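Long-range contact in 3-polyprenyl-4-hydroxybenzoate decarboxylase and related decarboxylases (Pelotomaculum thermopropionicum, PDB 6H6X), which probably decarboxylates aromatic acids as a UbiD-family enzyme, using a prenylated FMN cofactor bound together with manganese and potassium ions: residues V54-F67 against P284-L298. The protein carries 8 engineered substitutions. Residues are numbered along the deposited sequence; the frame is centred on the assembly and turned at random.
Sequences VPVVTGLAGDRELF and PVYHTIIPASREHLL. With 4LU (1-deoxy-5-O-phosphono-1-(3,3,4,5-tetramethyl-9,11-dioxo-2,3,8,9,10,11-hexahydro-7H-quinolino[1,8-fg]pteridin-12-ium-7-y l)-D-ribitol), chain I.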
loop_
_atom_site.group_PDB
_atom_site.type_symbol
_atom_site.label_atom_id
_atom_site.label_comp_id
_atom_site.label_asym_id
_atom_site.label_seq_id
_atom_site.Cartn_x
_atom_site.Cartn_y
_atom_site.Cartn_z
ATOM N N VAL B 54 3.178 23.826 30.007
ATOM C CA VAL B 54 3.174 22.352 29.873
ATOM C C VAL B 54 3.393 21.915 28.408
ATOM O O VAL B 54 2.637 22.322 27.547
ATOM C CB VAL B 54 1.833 21.801 30.414
ATOM C CG1 VAL B 54 1.690 20.294 30.136
ATOM C CG2 VAL B 54 1.697 22.134 31.906
ATOM N N PRO B 55 4.397 21.070 28.124
ATOM C CA PRO B 55 4.533 20.484 26.801
ATOM C C PRO B 55 3.514 19.367 26.498
ATOM O O PRO B 55 2.852 18.893 27.420
ATOM C CB PRO B 55 5.944 19.913 26.797
ATOM C CG PRO B 55 6.261 19.658 28.179
ATOM C CD PRO B 55 5.440 20.571 29.035
ATOM N N VAL B 56 3.377 19.024 25.202
ATOM C CA VAL B 56 2.429 18.020 24.722
ATOM C C VAL B 56 3.218 16.992 23.968
ATOM O O VAL B 56 4.085 17.349 23.184
ATOM C CB VAL B 56 1.363 18.628 23.839
ATOM C CG1 VAL B 56 0.532 17.543 23.146
ATOM C CG2 VAL B 56 0.452 19.512 24.680
ATOM N N VAL B 57 2.980 15.702 24.239
ATOM C CA VAL B 57 3.640 14.649 23.479
ATOM C C VAL B 57 2.541 13.871 22.706
ATOM O O VAL B 57 1.402 13.722 23.162
ATOM C CB VAL B 57 4.545 13.789 24.371
ATOM C CG1 VAL B 57 3.749 12.902 25.322
ATOM C CG2 VAL B 57 5.473 12.936 23.577
ATOM N N THR B 58 2.867 13.452 21.497
ATOM C CA THR B 58 1.957 12.627 20.705
ATOM C C THR B 58 2.750 11.554 19.957
ATOM O O THR B 58 3.930 11.725 19.723
ATOM C CB THR B 58 1.056 13.452 19.782
ATOM O OG1 THR B 58 0.012 12.611 19.230
ATOM C CG2 THR B 58 1.850 14.110 18.689
ATOM N N GLY B 59 2.096 10.418 19.684
ATOM C CA GLY B 59 2.671 9.362 18.859
ATOM C C GLY B 59 3.740 8.567 19.605
ATOM O O GLY B 59 4.815 8.347 19.071
ATOM N N LEU B 60 3.421 8.105 20.812
ATOM C CA LEU B 60 4.363 7.319 21.659
ATOM C C LEU B 60 4.795 6.024 21.066
ATOM O O LEU B 60 5.934 5.574 21.286
ATOM C CB LEU B 60 3.771 7.013 23.046
ATOM C CG LEU B 60 3.399 8.243 23.877
ATOM C CD1 LEU B 60 2.878 7.804 25.214
ATOM C CD2 LEU B 60 4.595 9.155 24.038
ATOM N N ALA B 61 3.899 5.416 20.307
ATOM C CA ALA B 61 4.219 4.209 19.558
ATOM C C ALA B 61 3.289 4.157 18.353
ATOM O O ALA B 61 2.080 4.262 18.511
ATOM C CB ALA B 61 3.998 2.983 20.447
ATOM N N GLY B 62 3.854 3.997 17.172
ATOM C CA GLY B 62 3.127 4.063 15.928
ATOM C C GLY B 62 3.421 2.948 14.952
ATOM O O GLY B 62 3.131 3.084 13.777
ATOM N N ASP B 63 3.987 1.852 15.453
ATOM C CA ASP B 63 4.284 0.684 14.669
ATOM C C ASP B 63 4.411 -0.482 15.614
ATOM O O ASP B 63 4.558 -0.299 16.831
ATOM C CB ASP B 63 5.525 0.887 13.802
ATOM C CG ASP B 63 6.839 1.000 14.610
ATOM O OD1 ASP B 63 7.099 0.146 15.510
ATOM O OD2 ASP B 63 7.632 1.927 14.299
ATOM N N ARG B 64 4.340 -1.673 15.072
ATOM C CA ARG B 64 4.354 -2.881 15.881
ATOM C C ARG B 64 5.691 -3.170 16.591
ATOM O O ARG B 64 5.679 -3.823 17.636
ATOM C CB ARG B 64 3.875 -4.038 15.020
ATOM C CG ARG B 64 2.392 -4.014 14.922
ATOM C CD ARG B 64 2.049 -4.442 13.518
ATOM N NE ARG B 64 1.677 -3.353 12.611
ATOM C CZ ARG B 64 0.418 -3.120 12.303
ATOM N NH1 ARG B 64 -0.478 -3.873 12.906
ATOM N NH2 ARG B 64 0.056 -2.168 11.439
ATOM N N GLU B 65 6.803 -2.678 16.048
ATOM C CA GLU B 65 8.124 -2.823 16.688
ATOM C C GLU B 65 8.156 -2.090 18.046
ATOM O O GLU B 65 8.497 -2.704 19.049
ATOM C CB GLU B 65 9.246 -2.350 15.743
ATOM N N LEU B 66 7.669 -0.844 18.091
ATOM C CA LEU B 66 7.575 -0.103 19.343
ATOM C C LEU B 66 6.616 -0.684 20.322
ATOM O O LEU B 66 6.951 -0.772 21.487
ATOM C CB LEU B 66 7.287 1.364 19.104
ATOM C CG LEU B 66 8.465 2.027 18.393
ATOM C CD1 LEU B 66 8.112 3.442 18.029
ATOM C CD2 LEU B 66 9.708 1.989 19.258
ATOM N N PHE B 67 5.447 -1.159 19.908
ATOM C CA PHE B 67 4.585 -1.790 20.899
ATOM C C PHE B 67 5.183 -3.070 21.425
ATOM O O PHE B 67 4.964 -3.426 22.577
ATOM C CB PHE B 67 3.162 -2.042 20.357
ATOM C CG PHE B 67 2.291 -0.812 20.365
ATOM C CD1 PHE B 67 1.672 -0.408 21.529
ATOM C CD2 PHE B 67 2.090 -0.090 19.229
ATOM C CE1 PHE B 67 0.871 0.726 21.554
ATOM C CE2 PHE B 67 1.266 1.042 19.235
ATOM C CZ PHE B 67 0.657 1.450 20.396
ATOM N N PRO B 284 4.540 18.703 34.502
ATOM C CA PRO B 284 4.049 17.509 33.794
ATOM C C PRO B 284 4.166 17.581 32.264
ATOM O O PRO B 284 4.254 18.667 31.687
ATOM C CB PRO B 284 2.586 17.475 34.184
ATOM C CG PRO B 284 2.201 18.882 34.390
ATOM C CD PRO B 284 3.440 19.602 34.892
ATOM N N VAL B 285 4.154 16.420 31.620
ATOM C CA VAL B 285 3.990 16.299 30.167
ATOM C C VAL B 285 2.577 15.836 29.861
ATOM O O VAL B 285 2.151 14.833 30.382
ATOM C CB VAL B 285 4.964 15.293 29.574
ATOM C CG1 VAL B 285 4.982 15.403 28.074
ATOM C CG2 VAL B 285 6.355 15.533 30.126
ATOM N N TYR B 286 1.862 16.572 29.012
ATOM C CA TYR B 286 0.534 16.210 28.608
ATOM C C TYR B 286 0.620 15.309 27.331
ATOM O O TYR B 286 1.291 15.672 26.375
ATOM C CB TYR B 286 -0.305 17.436 28.366
ATOM C CG TYR B 286 -1.743 17.101 27.994
ATOM C CD1 TYR B 286 -2.094 16.799 26.671
ATOM C CD2 TYR B 286 -2.753 17.042 28.949
ATOM C CE1 TYR B 286 -3.387 16.453 26.337
ATOM C CE2 TYR B 286 -4.053 16.709 28.596
ATOM C CZ TYR B 286 -4.339 16.410 27.285
ATOM O OH TYR B 286 -5.634 16.078 26.931
ATOM N N HIS B 287 -0.074 14.173 27.335
ATOM C CA HIS B 287 -0.070 13.228 26.194
ATOM C C HIS B 287 -1.425 13.327 25.480
ATOM O O HIS B 287 -2.496 13.297 26.108
ATOM C CB HIS B 287 0.177 11.834 26.698
ATOM C CG HIS B 287 0.055 10.774 25.664
ATOM N ND1 HIS B 287 -0.407 9.520 25.963
ATOM C CD2 HIS B 287 0.348 10.765 24.351
ATOM C CE1 HIS B 287 -0.340 8.765 24.885
ATOM N NE2 HIS B 287 0.114 9.499 23.894
ATOM N N THR B 288 -1.387 13.526 24.162
ATOM C CA THR B 288 -2.614 13.421 23.395
ATOM C C THR B 288 -2.487 12.329 22.339
ATOM O O THR B 288 -1.377 12.050 21.864
ATOM C CB THR B 288 -3.012 14.760 22.777
ATOM O OG1 THR B 288 -4.383 14.663 22.397
ATOM C CG2 THR B 288 -2.122 15.150 21.572
ATOM N N ILE B 289 -3.610 11.695 22.026
ATOM C CA ILE B 289 -3.648 10.719 20.934
ATOM C C ILE B 289 -4.474 11.378 19.851
ATOM O O ILE B 289 -5.604 11.793 20.089
ATOM C CB ILE B 289 -4.275 9.399 21.395
ATOM C CG1 ILE B 289 -3.280 8.613 22.281
ATOM C CG2 ILE B 289 -4.671 8.544 20.219
ATOM C CD1 ILE B 289 -3.980 7.521 23.113
ATOM N N ILE B 290 -3.900 11.509 18.671
ATOM C CA ILE B 290 -4.618 12.105 17.547
ATOM C C ILE B 290 -5.529 11.029 16.975
ATOM O O ILE B 290 -5.055 9.932 16.663
ATOM C CB ILE B 290 -3.646 12.568 16.486
ATOM C CG1 ILE B 290 -2.815 13.737 17.050
ATOM C CG2 ILE B 290 -4.396 13.070 15.267
ATOM C CD1 ILE B 290 -1.554 13.965 16.220
ATOM N N PRO B 291 -6.839 11.295 16.886
ATOM C CA PRO B 291 -7.704 10.210 16.409
ATOM C C PRO B 291 -7.395 9.780 14.987
ATOM O O PRO B 291 -6.990 10.597 14.136
ATOM C CB PRO B 291 -9.078 10.832 16.486
ATOM C CG PRO B 291 -8.968 11.725 17.674
ATOM C CD PRO B 291 -7.652 12.404 17.445
ATOM N N ALA B 292 -7.576 8.498 14.753
ATOM C CA ALA B 292 -7.161 7.808 13.550
ATOM C C ALA B 292 -5.668 7.814 13.175
ATOM O O ALA B 292 -5.305 7.425 12.062
ATOM C CB ALA B 292 -8.008 8.298 12.374
ATOM N N SER B 293 -4.787 8.197 14.088
ATOM C CA SER B 293 -3.345 8.002 13.913
ATOM C C SER B 293 -2.997 6.520 14.107
ATOM O O SER B 293 -3.799 5.727 14.595
ATOM C CB SER B 293 -2.554 8.828 14.949
ATOM O OG SER B 293 -2.819 8.369 16.255
ATOM N N ARG B 294 -1.791 6.161 13.735
ATOM C CA ARG B 294 -1.249 4.809 13.960
ATOM C C ARG B 294 -1.251 4.427 15.409
ATOM O O ARG B 294 -1.584 3.302 15.745
ATOM C CB ARG B 294 0.155 4.673 13.363
ATOM C CG ARG B 294 0.200 4.643 11.825
ATOM C CD ARG B 294 -0.593 3.456 11.343
ATOM N NE ARG B 294 -0.257 3.103 9.958
ATOM C CZ ARG B 294 -0.943 3.470 8.880
ATOM N NH1 ARG B 294 -2.079 4.247 8.940
ATOM N NH2 ARG B 294 -0.515 3.006 7.716
ATOM N N GLU B 295 -0.973 5.395 16.278
ATOM C CA GLU B 295 -1.014 5.180 17.705
ATOM C C GLU B 295 -2.440 4.819 18.147
ATOM O O GLU B 295 -2.633 3.887 18.934
ATOM C CB GLU B 295 -0.499 6.433 18.421
ATOM C CG GLU B 295 -0.482 6.426 19.936
ATOM C CD GLU B 295 -0.046 7.798 20.570
ATOM O OE1 GLU B 295 -0.299 8.914 20.004
ATOM O OE2 GLU B 295 0.559 7.754 21.689
ATOM N N HIS B 296 -3.424 5.571 17.680
ATOM C CA HIS B 296 -4.803 5.276 18.005
ATOM C C HIS B 296 -5.202 3.896 17.469
ATOM O O HIS B 296 -5.703 3.078 18.212
ATOM C CB HIS B 296 -5.723 6.333 17.428
ATOM C CG HIS B 296 -7.162 6.149 17.757
ATOM N ND1 HIS B 296 -8.159 6.756 17.038
ATOM C CD2 HIS B 296 -7.781 5.398 18.693
ATOM C CE1 HIS B 296 -9.336 6.449 17.560
ATOM N NE2 HIS B 296 -9.134 5.608 18.557
ATOM N N LEU B 297 -4.949 3.669 16.186
ATOM C CA LEU B 297 -5.343 2.415 15.535
ATOM C C LEU B 297 -4.655 1.185 16.143
ATOM O O LEU B 297 -5.328 0.191 16.445
ATOM C CB LEU B 297 -5.083 2.511 14.017
ATOM C CG LEU B 297 -5.928 3.558 13.260
ATOM C CD1 LEU B 297 -5.699 3.466 11.786
ATOM C CD2 LEU B 297 -7.415 3.516 13.635
ATOM N N LEU B 298 -3.344 1.278 16.431
ATOM C CA LEU B 298 -2.598 0.131 16.995
ATOM C C LEU B 298 -2.915 -0.198 18.437
ATOM O O LEU B 298 -2.866 -1.396 18.839
ATOM C CB LEU B 298 -1.097 0.280 16.754
ATOM C CG LEU B 298 -0.719 0.140 15.298
ATOM C CD1 LEU B 298 0.746 0.487 15.019
ATOM C CD2 LEU B 298 -0.972 -1.267 14.877
HETATM C C9 4LU I . -10.077 3.756 22.795
HETATM C C8 4LU I . -8.895 4.477 22.450
HETATM C C7 4LU I . -8.917 5.825 22.079
HETATM C C10 4LU I . -13.752 4.333 23.340
HETATM C C6 4LU I . -10.270 6.458 21.805
HETATM N N3 4LU I . -15.924 5.772 24.341
HETATM C C2 4LU I . -15.854 4.414 24.522
HETATM C C13 4LU I . -9.503 8.846 20.743
HETATM C C5 4LU I . -10.517 7.944 21.417
HETATM C C1 4LU I . -12.929 7.456 21.402
HETATM O O2 4LU I . -16.780 3.819 25.156
HETATM N N1 4LU I . -14.783 3.715 24.041
HETATM C C4 4LU I . -14.963 6.475 23.670
HETATM O O4 4LU I . -15.057 7.723 23.541
HETATM C C4A 4LU I . -13.781 5.728 23.112
HETATM N N5 4LU I . -12.704 6.385 22.428
HETATM C C3 4LU I . -11.942 8.366 21.311
HETATM C C12 4LU I . -10.366 8.594 22.823
HETATM C C5A 4LU I . -11.439 5.745 22.329
HETATM C C7M 4LU I . -7.625 6.552 21.708
HETATM C C8M 4LU I . -7.615 3.696 22.582
HETATM C C9A 4LU I . -11.373 4.307 22.715
HETATM N N10 4LU I . -12.627 3.602 22.880
HETATM C "C1'" 4LU I . -12.663 2.154 23.081
HETATM C "C2'" 4LU I . -12.543 1.631 24.532
HETATM O "O2'" 4LU I . -11.527 2.288 25.296
HETATM C "C3'" 4LU I . -12.179 0.157 24.460
HETATM O "O3'" 4LU I . -13.068 -0.509 23.560
HETATM C "C4'" 4LU I . -12.160 -0.500 25.844
HETATM O "O4'" 4LU I . -11.400 -1.745 25.902
HETATM C "C5'" 4LU I . -13.524 -0.809 26.437
HETATM O "O5'" 4LU I . -13.135 -1.403 27.694
HETATM P P 4LU I . -14.130 -2.324 28.592
HETATM O O2P 4LU I . -13.424 -2.565 29.938
HETATM O O3P 4LU I . -15.407 -1.463 28.815
HETATM O O1P 4LU I . -14.295 -3.607 27.776
HETATM O O HOH W 1 -1.374 10.469 18.056
#
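Val56 and Val57 pair in parallel with Tyr286 and His287, adding strand 286-287 to the edge of a small mixed sheet next to strand 56-58. Three backbone bonds hold the pairing: Tyr286 N to Pro55 O, Val57 N to Tyr286 O (2.7 Å) and Thr288 N to Val57 O.

Beyond the strands, Glu295 takes over. With CG anti to the backbone N (chi1 179°) and the chain extended, its carboxylate reaches the turn at Gly59: OE1 accepts from Gly59 N at 2.8 Å, OE2 from Leu60 N at 3.0 Å. His287 NE2 donates to Glu295 OE2 on its syn side, across the carboxylate plane from Leu60 N; OE2 lies 2.8 Å from NE2 and near the imidazole plane. A water bonded to Glu295 OE1 also joins Thr58 OG1, Ile290 N and Ser293 OG.

Among apolar contacts, Leu60 CD1 makes a CH-pi contact over the His287 ring, 3.6 Å from its centroid. Leu298 CB meets Phe67 CE2 at 3.5 Å, while Leu298 CD1 packs against Asp63 N at 3.5 Å.

His296, next along the helix, has CD2 3.2 Å from C7M of the prenylated FMN. A buried carboxylate with this many donors is probably stabilised as the anion, pinning the N-terminal region to the helix start beside the cofactor.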